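Local coordinates for 4-alpha-glucanotransferase (Aquifex aeolicus, PDB 1TZ7), which is an amylomaltase, an enzyme of the 4-alpha-glucanotransferase family built around a parallel beta/alpha barrel, at residues R375-A380 against R443-S448. Sequence-based numbering, arbitrary orientation.
Sequences RVIEFA and RLVLIS
In the parallel beta/alpha barrel, the residue that follows strand 373-376, Ile377, packs against Leu444 and Val445 of helix 437-447, which leads into the strand starting at residue 452 and lies against the turn just after strand 373-376. The case illustrates how one branched side chain can join two segments, 375-380 and 443-448, whose nearer ends are 63 residues apart. Ile377 sits just where the strand gives way to a 3-10 turn, the turn being closed by Phe379 N to Val376 O (3.0 Å) and Ala380 N to Ile377 O (3.1 Å). The CA atoms of Ile377 and Val445 stand 7.1 Å apart, and the beta carbons of both are directed at the other segment. With CG1 anti to the backbone N (chi1 -162°) and the chain continuing extended, Ile377 sends CD1 out to the helix, where it meets Leu444 CB at 3.4 Å, tighter than a usual carbon contact, the two side chains crossing at about a right angle. Val445 CG2 meets the flank of the same isoleucine; that methyl reaches CB, CG2 and CD1 of Ile377 at near-equal range, 3.9 Å. Beyond it, Ser448 OG turns back on the helix end and bonds to Val445 O (2.6 Å), with the donor tilted 24° from the carbonyl plane. Tyr399 of strand 397-400 touches both Ile377 and Ser448, bridging the two segments. No hydrogen bond links the segments directly: the contact between helix and turn rests on aliphatic carbon, with buried Ile377 and Val445 and partly exposed Leu444 probably stabilised by dispersion and lost water contact.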
# COMPACT_ATOMS: atom_id res chain seq x y z
N ARG A 375 -13.40 3.41 -8.92
CA ARG A 375 -14.74 3.84 -8.50
C ARG A 375 -15.14 3.12 -7.22
O ARG A 375 -14.71 2.01 -6.96
CB ARG A 375 -15.77 3.54 -9.60
CG ARG A 375 -15.45 4.15 -10.94
CD ARG A 375 -15.67 5.66 -11.02
NE ARG A 375 -15.11 6.22 -12.24
CZ ARG A 375 -15.74 6.23 -13.43
NH1 ARG A 375 -15.14 6.76 -14.49
NH2 ARG A 375 -16.97 5.73 -13.55
N VAL A 376 -15.95 3.79 -6.42
CA VAL A 376 -16.33 3.29 -5.10
C VAL A 376 -17.82 3.50 -4.91
O VAL A 376 -18.30 4.63 -4.95
CB VAL A 376 -15.54 4.02 -3.97
CG1 VAL A 376 -15.80 3.36 -2.61
CG2 VAL A 376 -14.05 4.02 -4.27
N ILE A 377 -18.56 2.42 -4.71
CA ILE A 377 -20.02 2.50 -4.67
C ILE A 377 -20.52 3.27 -3.44
O ILE A 377 -21.64 3.77 -3.43
CB ILE A 377 -20.65 1.10 -4.73
CG1 ILE A 377 -22.13 1.20 -5.13
CG2 ILE A 377 -20.50 0.38 -3.39
CD1 ILE A 377 -22.68 -0.05 -5.72
N GLU A 378 -19.67 3.36 -2.42
CA GLU A 378 -19.98 4.17 -1.23
C GLU A 378 -20.15 5.67 -1.57
O GLU A 378 -20.82 6.40 -0.84
CB GLU A 378 -18.88 3.99 -0.18
CG GLU A 378 -19.28 4.45 1.21
CD GLU A 378 -18.27 4.08 2.26
OE1 GLU A 378 -17.66 5.00 2.85
OE2 GLU A 378 -18.07 2.87 2.50
N PHE A 379 -19.53 6.10 -2.67
CA PHE A 379 -19.63 7.51 -3.12
C PHE A 379 -20.80 7.73 -4.10
O PHE A 379 -20.95 8.82 -4.65
CB PHE A 379 -18.33 7.93 -3.83
CG PHE A 379 -17.11 7.99 -2.92
CD1 PHE A 379 -15.83 7.96 -3.46
CD2 PHE A 379 -17.25 8.09 -1.53
CE1 PHE A 379 -14.71 8.02 -2.64
CE2 PHE A 379 -16.13 8.15 -0.72
CZ PHE A 379 -14.86 8.12 -1.27
N ALA A 380 -21.64 6.71 -4.30
CA ALA A 380 -22.56 6.70 -5.46
C ALA A 380 -23.89 7.41 -5.19
O ALA A 380 -24.63 7.73 -6.13
CB ALA A 380 -22.81 5.27 -5.91
N ARG A 443 -23.65 -6.92 -4.86
CA ARG A 443 -24.32 -7.30 -6.11
C ARG A 443 -24.20 -6.20 -7.17
O ARG A 443 -23.95 -6.49 -8.33
CB ARG A 443 -25.78 -7.61 -5.86
CG ARG A 443 -26.03 -8.96 -5.21
CD ARG A 443 -27.50 -9.26 -4.97
NE ARG A 443 -27.69 -10.46 -4.17
CZ ARG A 443 -27.86 -11.69 -4.67
NH1 ARG A 443 -27.86 -11.88 -5.98
NH2 ARG A 443 -28.03 -12.72 -3.85
N LEU A 444 -24.39 -4.95 -6.75
CA LEU A 444 -24.32 -3.80 -7.67
C LEU A 444 -22.91 -3.66 -8.27
O LEU A 444 -22.75 -3.37 -9.46
CB LEU A 444 -24.70 -2.50 -6.94
CG LEU A 444 -26.07 -1.84 -7.24
CD1 LEU A 444 -27.05 -2.77 -7.90
CD2 LEU A 444 -26.66 -1.27 -5.97
N VAL A 445 -21.90 -3.87 -7.44
CA VAL A 445 -20.53 -3.80 -7.89
C VAL A 445 -20.22 -4.97 -8.86
O VAL A 445 -19.58 -4.78 -9.90
CB VAL A 445 -19.55 -3.83 -6.69
CG1 VAL A 445 -18.13 -4.11 -7.15
CG2 VAL A 445 -19.62 -2.51 -5.93
N LEU A 446 -20.70 -6.17 -8.52
CA LEU A 446 -20.42 -7.36 -9.32
C LEU A 446 -21.15 -7.35 -10.67
O LEU A 446 -20.62 -7.84 -11.66
CB LEU A 446 -20.80 -8.63 -8.54
CG LEU A 446 -20.01 -8.93 -7.25
CD1 LEU A 446 -20.57 -10.17 -6.57
CD2 LEU A 446 -18.55 -9.10 -7.53
N ILE A 447 -22.36 -6.80 -10.69
CA ILE A 447 -23.18 -6.78 -11.91
C ILE A 447 -22.67 -5.74 -12.92
O ILE A 447 -23.01 -5.79 -14.10
CB ILE A 447 -24.68 -6.50 -11.58
CG1 ILE A 447 -25.57 -6.92 -12.76
CG2 ILE A 447 -24.90 -5.03 -11.26
CD1 ILE A 447 -27.03 -6.96 -12.43
N SER A 448 -21.86 -4.80 -12.44
CA SER A 448 -21.30 -3.74 -13.29
C SER A 448 -20.41 -4.34 -14.36
O SER A 448 -20.06 -5.51 -14.31
CB SER A 448 -20.50 -2.76 -12.46
OG SER A 448 -19.26 -3.33 -12.09